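Local structure of ErfK/YbiS/YcfS/YnhG family protein (Xylanimonas cellulosilytica, 4LPQ) at residues L23-R26 against L27-G31; A44-Q47 against A48-F52; I90-D93 against K94-L97; R183-N186 against A187-N190; G197-I200 against G201-V204. The protein probably acts as a peptidoglycan L,D-transpeptidase in cell-wall biogenesis, this chain joining a putative peptidoglycan-binding domain to the YkuD-type catalytic domain. All blocks are in the same frame, centred on the assembly; numbering follows the deposited sequence.

Interaction 1: L23-R26 against L27-G31; sequences LQQR and LMDLG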
loop_
_atom_site.group_PDB
_atom_site.type_symbol
_atom_site.label_atom_id
_atom_site.label_comp_id
_atom_site.label_asym_id
_atom_site.label_seq_id
_atom_site.Cartn_x
_atom_site.Cartn_y
_atom_site.Cartn_z
ATOM N N LEU A 23 -15.872 -9.252 -5.712
ATOM C CA LEU A 23 -14.494 -8.854 -5.763
ATOM C C LEU A 23 -14.028 -8.297 -4.422
ATOM O O LEU A 23 -12.944 -8.671 -3.945
ATOM C CB LEU A 23 -14.386 -7.761 -6.822
ATOM C CG LEU A 23 -13.055 -6.987 -6.812
ATOM C CD1 LEU A 23 -11.863 -7.868 -7.262
ATOM C CD2 LEU A 23 -13.195 -5.772 -7.789
ATOM N N GLN A 24 -14.797 -7.418 -3.818
ATOM C CA GLN A 24 -14.405 -6.800 -2.597
ATOM C C GLN A 24 -14.255 -7.878 -1.521
ATOM O O GLN A 24 -13.306 -7.832 -0.723
ATOM C CB GLN A 24 -15.438 -5.786 -2.146
ATOM C CG GLN A 24 -15.489 -4.591 -3.065
ATOM C CD GLN A 24 -16.740 -3.738 -2.815
ATOM O OE1 GLN A 24 -17.832 -4.240 -2.508
ATOM N NE2 GLN A 24 -16.613 -2.411 -2.969
ATOM N N GLN A 25 -15.205 -8.824 -1.455
ATOM C CA GLN A 25 -15.103 -9.867 -0.473
ATOM C C GLN A 25 -13.900 -10.779 -0.677
ATOM O O GLN A 25 -13.249 -11.216 0.279
ATOM C CB GLN A 25 -16.393 -10.645 -0.364
ATOM C CG GLN A 25 -16.439 -11.464 0.876
ATOM C CD GLN A 25 -16.364 -10.698 2.174
ATOM O OE1 GLN A 25 -17.161 -9.790 2.483
ATOM N NE2 GLN A 25 -15.358 -11.069 2.965
ATOM N N ARG A 26 -13.591 -11.097 -1.932
ATOM C CA ARG A 26 -12.450 -11.919 -2.214
ATOM C C ARG A 26 -11.104 -11.239 -1.838
ATOM O O ARG A 26 -10.237 -11.858 -1.196
ATOM C CB ARG A 26 -12.454 -12.277 -3.692
ATOM C CG ARG A 26 -11.310 -13.138 -4.150
ATOM C CD ARG A 26 -11.301 -14.470 -3.404
ATOM N NE ARG A 26 -10.397 -15.376 -4.063
ATOM C CZ ARG A 26 -9.936 -16.505 -3.528
ATOM N NH1 ARG A 26 -10.279 -16.839 -2.278
ATOM N NH2 ARG A 26 -9.116 -17.322 -4.177
ATOM N N LEU A 27 -11.000 -9.942 -2.172
ATOM C CA LEU A 27 -9.867 -9.168 -1.736
ATOM C C LEU A 27 -9.715 -9.184 -0.229
ATOM O O LEU A 27 -8.616 -9.409 0.307
ATOM C CB LEU A 27 -9.958 -7.739 -2.260
ATOM C CG LEU A 27 -9.780 -7.589 -3.770
ATOM C CD1 LEU A 27 -10.253 -6.255 -4.216
ATOM C CD2 LEU A 27 -8.320 -7.808 -4.180
HETATM N N MSE A 28 -10.850 -8.953 0.432
HETATM C CA MSE A 28 -10.830 -8.955 1.919
HETATM C C MSE A 28 -10.328 -10.295 2.420
HETATM O O MSE A 28 -9.470 -10.374 3.340
HETATM C CB MSE A 28 -12.223 -8.609 2.422
HETATM C CG MSE A 28 -12.202 -8.299 3.936
HETATM SE SE MSE A 28 -13.949 -7.944 4.660
HETATM C CE MSE A 28 -14.427 -6.439 3.529
ATOM N N ASP A 29 -10.906 -11.379 1.878
ATOM C CA ASP A 29 -10.546 -12.735 2.312
ATOM C C ASP A 29 -9.074 -13.040 2.137
ATOM O O ASP A 29 -8.437 -13.768 2.951
ATOM C CB ASP A 29 -11.378 -13.794 1.562
ATOM C CG ASP A 29 -12.879 -13.734 1.885
ATOM O OD1 ASP A 29 -13.302 -13.154 2.901
ATOM O OD2 ASP A 29 -13.600 -14.441 1.107
ATOM N N LEU A 30 -8.478 -12.536 1.054
ATOM C CA LEU A 30 -7.101 -12.771 0.740
ATOM C C LEU A 30 -6.143 -11.834 1.460
ATOM O O LEU A 30 -4.910 -11.999 1.292
ATOM C CB LEU A 30 -6.886 -12.687 -0.758
ATOM C CG LEU A 30 -7.524 -13.763 -1.622
ATOM C CD1 LEU A 30 -7.321 -13.398 -3.099
ATOM C CD2 LEU A 30 -6.938 -15.100 -1.330
ATOM N N GLY A 31 -6.646 -10.871 2.213
ATOM C CA GLY A 31 -5.809 -9.987 2.987
ATOM C C GLY A 31 -5.392 -8.684 2.378
ATOM O O GLY A 31 -4.624 -7.931 2.948
HETATM O O HOH W 1 -12.529 -16.206 -0.533
#
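Gln25 turns its CG away from the backbone N (chi1 -164°) and then bends at chi2, which carries its amide up the helix to Asp29. Its NE2 gives a hydrogen bond of 2.9 Å to Asp29 OD1, the acceptor lying almost in the amide plane while the N-H comes down on the carboxylate from above its plane. Arg26, bent at chi2 in the same sense, lays its guanidinium over the side chain of Leu30: Leu30 CD2 sits 3.8 Å above the guanidinium plane, toward its rim. Arg26 NH2 also donates to the carbonyl O of Leu72. A water joins the two charged residues, accepting from Arg26 NH1 at 2.9 Å and donating to Asp29 OD2 at 2.6 Å. On the buried side of helix 18-30, Leu23 CD1 meets Leu27 CD1 at 3.8 Å, where both leucines pack against helices 43-56 and 66-74. Gly31, the first to leave helical angles, has positive phi and forms a Schellman motif. Each Asp29 oxygen thus has its own donor, the amide at OD1 and the water at OD2, and the link to the guanidinium is likely to favour the ionised carboxylate.

Interaction 2: A44-Q47 against A48-F52; sequences ATQQ and AVWAF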
loop_
_atom_site.group_PDB
_atom_site.type_symbol
_atom_site.label_atom_id
_atom_site.label_comp_id
_atom_site.label_asym_id
_atom_site.label_seq_id
_atom_site.Cartn_x
_atom_site.Cartn_y
_atom_site.Cartn_z
ATOM N N ALA A 44 -11.584 3.390 -2.061
ATOM C CA ALA A 44 -11.012 2.402 -1.175
ATOM C C ALA A 44 -10.809 1.061 -1.889
ATOM O O ALA A 44 -9.787 0.383 -1.752
ATOM C CB ALA A 44 -11.880 2.249 0.054
ATOM N N THR A 45 -11.790 0.707 -2.698
ATOM C CA THR A 45 -11.673 -0.488 -3.485
ATOM C C THR A 45 -10.549 -0.395 -4.502
ATOM O O THR A 45 -9.794 -1.335 -4.742
ATOM C CB THR A 45 -13.027 -0.847 -4.189
ATOM O OG1 THR A 45 -14.007 -1.089 -3.206
ATOM C CG2 THR A 45 -12.914 -2.075 -5.063
ATOM N N GLN A 46 -10.378 0.816 -5.071
ATOM C CA GLN A 46 -9.276 1.038 -5.990
ATOM C C GLN A 46 -7.956 0.733 -5.367
ATOM O O GLN A 46 -7.072 0.122 -6.007
ATOM C CB GLN A 46 -9.334 2.485 -6.523
ATOM C CG GLN A 46 -8.289 2.805 -7.558
ATOM C CD GLN A 46 -8.663 2.130 -8.794
ATOM O OE1 GLN A 46 -9.237 2.707 -9.656
ATOM N NE2 GLN A 46 -8.294 0.865 -8.904
ATOM N N GLN A 47 -7.728 1.190 -4.153
ATOM C CA GLN A 47 -6.472 0.924 -3.471
ATOM C C GLN A 47 -6.214 -0.592 -3.364
ATOM O O GLN A 47 -5.115 -1.054 -3.596
ATOM C CB GLN A 47 -6.437 1.566 -2.083
ATOM C CG GLN A 47 -6.405 3.092 -2.097
ATOM C CD GLN A 47 -5.076 3.587 -2.613
ATOM O OE1 GLN A 47 -5.047 4.334 -3.704
ATOM N NE2 GLN A 47 -4.060 3.276 -1.969
ATOM N N ALA A 48 -7.274 -1.317 -3.024
ATOM C CA ALA A 48 -7.112 -2.773 -2.866
ATOM C C ALA A 48 -6.852 -3.489 -4.171
ATOM O O ALA A 48 -6.049 -4.407 -4.266
ATOM C CB ALA A 48 -8.333 -3.373 -2.187
ATOM N N VAL A 49 -7.588 -3.072 -5.247
ATOM C CA VAL A 49 -7.314 -3.647 -6.571
ATOM C C VAL A 49 -5.914 -3.394 -7.069
ATOM O O VAL A 49 -5.265 -4.263 -7.616
ATOM C CB VAL A 49 -8.390 -3.233 -7.611
ATOM C CG1 VAL A 49 -8.081 -3.733 -9.012
ATOM C CG2 VAL A 49 -9.772 -3.750 -7.189
ATOM N N TRP A 50 -5.465 -2.152 -6.907
ATOM C CA TRP A 50 -4.094 -1.810 -7.285
ATOM C C TRP A 50 -3.109 -2.642 -6.501
ATOM O O TRP A 50 -2.152 -3.154 -7.038
ATOM C CB TRP A 50 -3.850 -0.356 -7.084
ATOM C CG TRP A 50 -4.457 0.562 -8.134
ATOM C CD1 TRP A 50 -4.900 0.238 -9.376
ATOM C CD2 TRP A 50 -4.642 1.973 -8.024
ATOM N NE1 TRP A 50 -5.313 1.355 -10.068
ATOM C CE2 TRP A 50 -5.179 2.458 -9.273
ATOM C CE3 TRP A 50 -4.389 2.884 -7.032
ATOM C CZ2 TRP A 50 -5.495 3.781 -9.475
ATOM C CZ3 TRP A 50 -4.676 4.211 -7.224
ATOM C CH2 TRP A 50 -5.214 4.651 -8.433
ATOM N N ALA A 51 -3.345 -2.820 -5.175
ATOM C CA ALA A 51 -2.447 -3.674 -4.385
ATOM C C ALA A 51 -2.406 -5.067 -4.925
ATOM O O ALA A 51 -1.373 -5.711 -4.969
ATOM C CB ALA A 51 -2.889 -3.680 -2.977
ATOM N N PHE A 52 -3.572 -5.587 -5.322
ATOM C CA PHE A 52 -3.648 -6.929 -5.852
ATOM C C PHE A 52 -2.905 -7.099 -7.150
ATOM O O PHE A 52 -2.129 -8.010 -7.362
ATOM C CB PHE A 52 -5.104 -7.346 -6.015
ATOM C CG PHE A 52 -5.206 -8.786 -6.470
ATOM C CD1 PHE A 52 -5.036 -9.810 -5.575
ATOM C CD2 PHE A 52 -5.343 -9.103 -7.785
ATOM C CE1 PHE A 52 -4.934 -11.102 -5.988
ATOM C CE2 PHE A 52 -5.294 -10.438 -8.215
ATOM C CZ PHE A 52 -5.049 -11.461 -7.308
#
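Residues 44 to 52 form regular turns of helix 43-56, with i to i+4 bonds such as Val49 N to Thr45 O at 2.9 Å and Trp50 N to Gln46 O at 2.9 Å. On this frame the side chain of Gln46 lies flat over the indole of Trp50, one turn further on. Its CG stands anti to the backbone N (chi1 -176°), and the bend at chi2 spreads the amide across the ring, the two planes only 9° apart. CG is above the six-membered ring, 3.5 Å from the centroid of that ring in Trp50, a CH-pi contact made squarely over the face. The amide continues the stack over the five-membered ring, where Gln46 NE2 is 3.2 Å from Trp50 NE1. With an alanine in place of Trp50, Gln46 is likely to lose the surface it lies on, its amide set free to turn. On another side Thr45 CG2 meets Val49 CG2 at 4.1 Å, while Thr45 OG1 is hydrogen-bonded to Gln24 of helix 18-30. Val49 and Ala48 pack on that helix too, and Trp50 touches Asn110 of the catalytic domain's strand 104-110. Between Gln46 and Trp50 the attraction is therefore one of dispersion and stacking, the amide lying nearly parallel to the ring and the two donors, NE2 and NE1, sharing no hydrogen bond.

Interaction 3: I90-D93 against K94-L97; sequences IDLD and KQIL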
loop_
_atom_site.group_PDB
_atom_site.type_symbol
_atom_site.label_atom_id
_atom_site.label_comp_id
_atom_site.label_asym_id
_atom_site.label_seq_id
_atom_site.Cartn_x
_atom_site.Cartn_y
_atom_site.Cartn_z
ATOM N N ILE A 90 8.352 -3.698 2.789
ATOM C CA ILE A 90 7.972 -2.845 1.700
ATOM C C ILE A 90 8.749 -3.316 0.478
ATOM O O ILE A 90 9.972 -3.279 0.394
ATOM C CB ILE A 90 8.294 -1.369 2.065
ATOM C CG1 ILE A 90 7.487 -0.956 3.344
ATOM C CG2 ILE A 90 7.937 -0.499 0.868
ATOM C CD1 ILE A 90 7.882 0.269 4.041
ATOM N N ASP A 91 7.959 -3.827 -0.487
ATOM C CA ASP A 91 8.438 -4.306 -1.765
ATOM C C ASP A 91 8.458 -3.181 -2.724
ATOM O O ASP A 91 7.398 -2.764 -3.214
ATOM C CB ASP A 91 7.599 -5.518 -2.224
ATOM C CG ASP A 91 8.109 -6.133 -3.506
ATOM O OD1 ASP A 91 8.739 -5.422 -4.340
ATOM O OD2 ASP A 91 7.846 -7.358 -3.664
ATOM N N LEU A 92 9.629 -2.597 -2.963
ATOM C CA LEU A 92 9.755 -1.408 -3.804
ATOM C C LEU A 92 9.458 -1.661 -5.252
ATOM O O LEU A 92 8.889 -0.801 -5.926
ATOM C CB LEU A 92 11.100 -0.736 -3.597
ATOM C CG LEU A 92 11.388 -0.251 -2.167
ATOM C CD1 LEU A 92 12.806 0.186 -2.056
ATOM C CD2 LEU A 92 10.370 0.850 -1.786
ATOM N N ASP A 93 9.787 -2.853 -5.778
ATOM C CA ASP A 93 9.469 -3.174 -7.150
ATOM C C ASP A 93 7.961 -3.280 -7.376
ATOM O O ASP A 93 7.408 -2.790 -8.384
ATOM C CB ASP A 93 10.131 -4.471 -7.589
ATOM C CG ASP A 93 11.644 -4.334 -7.757
ATOM O OD1 ASP A 93 12.239 -3.233 -7.604
ATOM O OD2 ASP A 93 12.234 -5.403 -7.984
ATOM N N LYS A 94 7.267 -3.921 -6.465
ATOM C CA LYS A 94 5.827 -4.095 -6.554
ATOM C C LYS A 94 5.022 -2.934 -5.998
ATOM O O LYS A 94 3.826 -2.798 -6.270
ATOM C CB LYS A 94 5.373 -5.412 -5.913
ATOM C CG LYS A 94 5.920 -6.623 -6.632
ATOM C CD LYS A 94 5.356 -7.924 -6.072
ATOM C CE LYS A 94 5.722 -9.133 -6.946
ATOM N NZ LYS A 94 5.127 -10.398 -6.440
ATOM N N GLN A 95 5.662 -2.055 -5.225
ATOM C CA GLN A 95 5.007 -0.907 -4.634
ATOM C C GLN A 95 3.848 -1.323 -3.710
ATOM O O GLN A 95 2.725 -0.781 -3.766
ATOM C CB GLN A 95 4.568 0.088 -5.702
ATOM C CG GLN A 95 5.741 0.752 -6.462
ATOM C CD GLN A 95 6.362 1.847 -5.625
ATOM O OE1 GLN A 95 5.747 2.887 -5.377
ATOM N NE2 GLN A 95 7.525 1.518 -5.051
ATOM N N ILE A 96 4.137 -2.287 -2.782
ATOM C CA ILE A 96 3.201 -2.733 -1.774
ATOM C C ILE A 96 3.916 -2.788 -0.429
ATOM O O ILE A 96 5.133 -3.018 -0.350
ATOM C CB ILE A 96 2.561 -4.100 -2.151
ATOM C CG1 ILE A 96 3.588 -5.185 -2.314
ATOM C CG2 ILE A 96 1.681 -3.973 -3.379
ATOM C CD1 ILE A 96 3.082 -6.529 -2.776
ATOM N N LEU A 97 3.079 -2.638 0.588
ATOM C CA LEU A 97 3.482 -2.800 1.974
ATOM C C LEU A 97 2.795 -4.032 2.511
ATOM O O LEU A 97 1.589 -4.228 2.352
ATOM C CB LEU A 97 3.122 -1.519 2.768
ATOM C CG LEU A 97 3.491 -1.536 4.244
ATOM C CD1 LEU A 97 3.705 -0.112 4.703
ATOM C CD2 LEU A 97 2.362 -2.156 5.063
#
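Asp91 carries the tight part of this contact. Its OD1 takes the backbone N-H of Lys94 at 3.0 Å, a nearly straight bond (168°) that reaches the carboxylate from well above its plane. With chi1 at -176° the carboxylate points away from its own backbone N and over the turn. A second bond spans the turn: Gln95 NE2 donates to Leu92 O at 2.8 Å, lying in the carbonyl plane on a lone pair. The chain reverses here between strands 86-91 and 96-101 of a beta hairpin, Gln95 and Ile96 both facing Asp91 in a G1 beta bulge. Asp91 N bonds to Ile96 O at 2.9 Å; the return bonds to Asp91 O from Gln95 N and Ile96 N are weak. Replacing Asp91 by a leucine would probably leave the Lys94 N-H without its acceptor and the turn less fixed. Further from the turn the packing is looser: in the non-hydrogen-bonded pair, Ile90 CG1 and Leu97 CD1 are 4.1 Å apart. On the exposed side, Asp93 forms a salt bridge with Arg132. The Lys94 chain crosses Asp91 at a slant, CD 3.5 Å from Asp91 OD2, before NZ extends to the carbonyl O of Ala55.

Interaction 4: R183-N186 against A187-N190; sequences RVSN and AAMN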
loop_
_atom_site.group_PDB
_atom_site.type_symbol
_atom_site.label_atom_id
_atom_site.label_comp_id
_atom_site.label_asym_id
_atom_site.label_seq_id
_atom_site.Cartn_x
_atom_site.Cartn_y
_atom_site.Cartn_z
ATOM N N ARG A 183 4.077 6.094 1.155
ATOM C CA ARG A 183 2.709 6.494 1.328
ATOM C C ARG A 183 1.763 5.266 1.284
ATOM O O ARG A 183 1.964 4.392 0.439
ATOM C CB ARG A 183 2.247 7.386 0.116
ATOM C CG ARG A 183 3.030 8.604 -0.032
ATOM C CD ARG A 183 2.475 9.231 -1.307
ATOM N NE ARG A 183 3.155 10.416 -1.468
ATOM C CZ ARG A 183 2.969 11.217 -2.457
ATOM N NH1 ARG A 183 1.999 10.971 -3.357
ATOM N NH2 ARG A 183 3.763 12.232 -2.497
ATOM N N VAL A 184 0.755 5.322 2.103
ATOM C CA VAL A 184 -0.393 4.398 2.102
ATOM C C VAL A 184 -1.657 5.219 2.339
ATOM O O VAL A 184 -1.567 6.397 2.672
ATOM C CB VAL A 184 -0.260 3.263 3.139
ATOM C CG1 VAL A 184 1.022 2.449 2.875
ATOM C CG2 VAL A 184 -0.300 3.820 4.546
ATOM N N SER A 185 -2.839 4.632 2.202
ATOM C CA SER A 185 -4.064 5.378 2.503
ATOM C C SER A 185 -4.173 5.745 3.970
ATOM O O SER A 185 -3.601 5.043 4.823
ATOM C CB SER A 185 -5.318 4.633 2.069
ATOM O OG SER A 185 -5.566 3.504 2.906
ATOM N N ASN A 186 -4.927 6.765 4.289
ATOM C CA ASN A 186 -5.147 7.080 5.700
ATOM C C ASN A 186 -5.800 5.918 6.472
ATOM O O ASN A 186 -5.440 5.659 7.572
ATOM C CB ASN A 186 -5.940 8.369 5.825
ATOM C CG ASN A 186 -5.223 9.611 5.409
ATOM O OD1 ASN A 186 -4.062 9.657 5.171
ATOM N ND2 ASN A 186 -6.009 10.649 5.333
ATOM N N ALA A 187 -6.763 5.249 5.802
ATOM C CA ALA A 187 -7.406 4.119 6.408
ATOM C C ALA A 187 -6.424 2.996 6.717
ATOM O O ALA A 187 -6.485 2.367 7.758
ATOM C CB ALA A 187 -8.543 3.659 5.556
ATOM N N ALA A 188 -5.552 2.700 5.753
ATOM C CA ALA A 188 -4.537 1.669 5.972
ATOM C C ALA A 188 -3.620 2.107 7.127
ATOM O O ALA A 188 -3.267 1.278 7.964
ATOM C CB ALA A 188 -3.718 1.375 4.700
HETATM N N MSE A 189 -3.257 3.357 7.183
HETATM C CA MSE A 189 -2.358 3.848 8.239
HETATM C C MSE A 189 -3.091 3.690 9.600
HETATM O O MSE A 189 -2.455 3.259 10.565
HETATM C CB MSE A 189 -1.965 5.298 7.976
HETATM C CG MSE A 189 -0.725 5.636 8.766
HETATM SE SE MSE A 189 0.853 4.724 7.962
HETATM C CE MSE A 189 1.957 4.561 9.537
ATOM N N ASN A 190 -4.373 4.004 9.667
ATOM C CA ASN A 190 -5.113 3.879 10.881
ATOM C C ASN A 190 -5.171 2.433 11.335
ATOM O O ASN A 190 -5.027 2.142 12.536
ATOM C CB ASN A 190 -6.531 4.476 10.746
ATOM C CG ASN A 190 -6.536 5.978 10.537
ATOM O OD1 ASN A 190 -5.621 6.694 10.919
ATOM N ND2 ASN A 190 -7.628 6.445 9.938
#
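Two kinds of interaction tie Val184 and Ser185 to the first turn of helix 186-196. The polar ones gather at Ser185, the N-cap residue. Its OG, set between the backbone N and the carbonyl carbon (chi1 71°), accepts from Ala188 N at 3.0 Å with an angle of 160°, and so caps an amide of the first turn. The carbonyl of the same serine opens the helical ladder, Met189 N donating to Ser185 O at 2.9 Å, and Asn190 N follows with a bond to Asn186 O. The apolar contacts come from Val184 of strand 182-184. Its CG2 meets the selenium of Met189, a selenomethionine, at 3.7 Å, the two side chains crossing at about a right angle, and lies 4.2 Å from Ala188 CB. Ile109 of strand 104-110 touches both Val184 and Ala188, while Asn190 OD1 accepts from Arg156 and Trp155 of strand 154-159. The Met189 side chain comes within about 5 Å of that of His167, a predicted active-site residue. The arrangement is a serine N-cap at a strand-to-helix junction, and it leads the chain from the predicted nucleophile Cys181 into helix 186-196 of the YkuD catalytic domain.

Interaction 5: G197-I200 against G201-V204; sequences GMPI and GTRV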
loop_
_atom_site.group_PDB
_atom_site.type_symbol
_atom_site.label_atom_id
_atom_site.label_comp_id
_atom_site.label_asym_id
_atom_site.label_seq_id
_atom_site.Cartn_x
_atom_site.Cartn_y
_atom_site.Cartn_z
ATOM N N GLY A 197 -1.294 -2.728 15.198
ATOM C CA GLY A 197 -0.303 -2.259 16.101
ATOM C C GLY A 197 1.057 -2.389 15.459
ATOM O O GLY A 197 1.464 -3.450 14.976
HETATM N N MSE A 198 1.766 -1.277 15.475
HETATM C CA MSE A 198 3.096 -1.164 14.845
HETATM C C MSE A 198 3.900 -0.290 15.775
HETATM O O MSE A 198 4.235 0.860 15.482
HETATM C CB MSE A 198 2.851 -0.514 13.444
HETATM C CG MSE A 198 4.063 -0.399 12.634
HETATM SE SE MSE A 198 3.472 0.394 10.894
HETATM C CE MSE A 198 5.317 0.942 10.430
ATOM N N PRO A 199 4.264 -0.846 16.955
ATOM C CA PRO A 199 4.849 0.023 17.953
ATOM C C PRO A 199 6.257 0.423 17.670
ATOM O O PRO A 199 6.926 -0.156 16.778
ATOM C CB PRO A 199 4.839 -0.857 19.249
ATOM C CG PRO A 199 4.807 -2.260 18.686
ATOM C CD PRO A 199 3.944 -2.190 17.461
ATOM N N ILE A 200 6.774 1.395 18.402
ATOM C CA ILE A 200 8.162 1.737 18.356
ATOM C C ILE A 200 8.969 0.411 18.492
ATOM O O ILE A 200 8.668 -0.422 19.353
ATOM C CB ILE A 200 8.445 2.832 19.428
ATOM C CG1 ILE A 200 7.541 4.137 19.248
ATOM C CG2 ILE A 200 9.949 3.140 19.473
ATOM C CD1 ILE A 200 7.731 4.879 17.841
ATOM N N GLY A 201 9.972 0.271 17.656
ATOM C CA GLY A 201 10.839 -0.872 17.633
ATOM C C GLY A 201 10.504 -1.864 16.527
ATOM O O GLY A 201 11.289 -2.765 16.234
ATOM N N THR A 202 9.324 -1.734 15.901
ATOM C CA THR A 202 8.915 -2.678 14.861
ATOM C C THR A 202 9.893 -2.615 13.699
ATOM O O THR A 202 10.153 -1.550 13.129
ATOM C CB THR A 202 7.488 -2.399 14.397
ATOM O OG1 THR A 202 6.550 -2.490 15.458
ATOM C CG2 THR A 202 7.065 -3.324 13.291
ATOM N N ARG A 203 10.313 -3.803 13.233
ATOM C CA ARG A 203 11.173 -3.929 12.069
ATOM C C ARG A 203 10.451 -3.406 10.821
ATOM O O ARG A 203 9.309 -3.808 10.552
ATOM C CB ARG A 203 11.572 -5.384 11.879
ATOM C CG ARG A 203 12.594 -5.678 10.815
ATOM C CD ARG A 203 12.822 -7.168 10.775
ATOM N NE ARG A 203 13.893 -7.505 9.884
ATOM C CZ ARG A 203 14.136 -8.714 9.402
ATOM N NH1 ARG A 203 13.326 -9.719 9.754
ATOM N NH2 ARG A 203 15.159 -8.914 8.602
ATOM N N VAL A 204 11.187 -2.693 10.006
ATOM C CA VAL A 204 10.706 -2.212 8.719
ATOM C C VAL A 204 11.786 -2.617 7.725
ATOM O O VAL A 204 12.906 -2.123 7.762
ATOM C CB VAL A 204 10.506 -0.670 8.650
ATOM C CG1 VAL A 204 9.991 -0.249 7.254
ATOM C CG2 VAL A 204 9.506 -0.277 9.717
#
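The carbonyl group of Pro199 is the flat group that does the polar work against Thr202. In its plane, on a lone pair, it receives the hydroxyl of Thr202, OG1 lying 2.7 Å from Pro199 O with the proton given by the threonine. The backbone N-H of Thr202 reaches the same oxygen, Thr202 N lying 3.0 Å from Pro199 O and tilted 24° from that plane. Two donors of one residue thus grip a single acceptor, and OG1 is placed for this by its position anti to its own carbonyl carbon (chi1 -59°). The puckered Pro199 ring presents its CD to the threonine, 3.3 Å from Thr202 OG1, with CG of the ring a little further from the same oxygen; the two side chains cross at about a right angle. Pro199 to Thr202 is a type II beta turn, closed by the bond from Thr202 N and leading from the loop after helix 186-196 into strand 203-206. Gly201 occupies its third position with positive phi, where any side chain would collide with the carbonyl O of Ile200. Beyond the turn the contact is apolar: the extended chain of Met198, a selenomethionine, brings its CG to 4.2 Å from Thr202 CG2, and its CE approaches Val204 CG2 at a looser 4.4 Å. Both Met198 and Val204 also rest on Val137, while Met198 touches Val88 of strand 86-91. Lys158 donates to the carbonyl O of Met198, and Arg203 forms a salt bridge with Asp134.

In the fold
The five contacts follow one another along the chain. Interactions 1 and 2, with centres 10 Å apart, sit on consecutive helices, 18-30 and 43-56, of the putative peptidoglycan-binding domain and touch through Leu27 against Ala48, Val49 and Phe52. Interactions 3, 4 and 5 belong to the catalytic domain and reach one mixed sheet, in which strands 86-91 and 203-206 are neighbours. There Ile90 packs on Val204, joining interactions 3 and 5, and Leu97 on Val184, joining 3 and 4. Ala51 meets Ile96 between interactions 2 and 3. Interactions 1 and 5 lie furthest apart, 26 Å between centres. Two domains are thus in direct contact, helix 43-56 resting on the hairpin of the second.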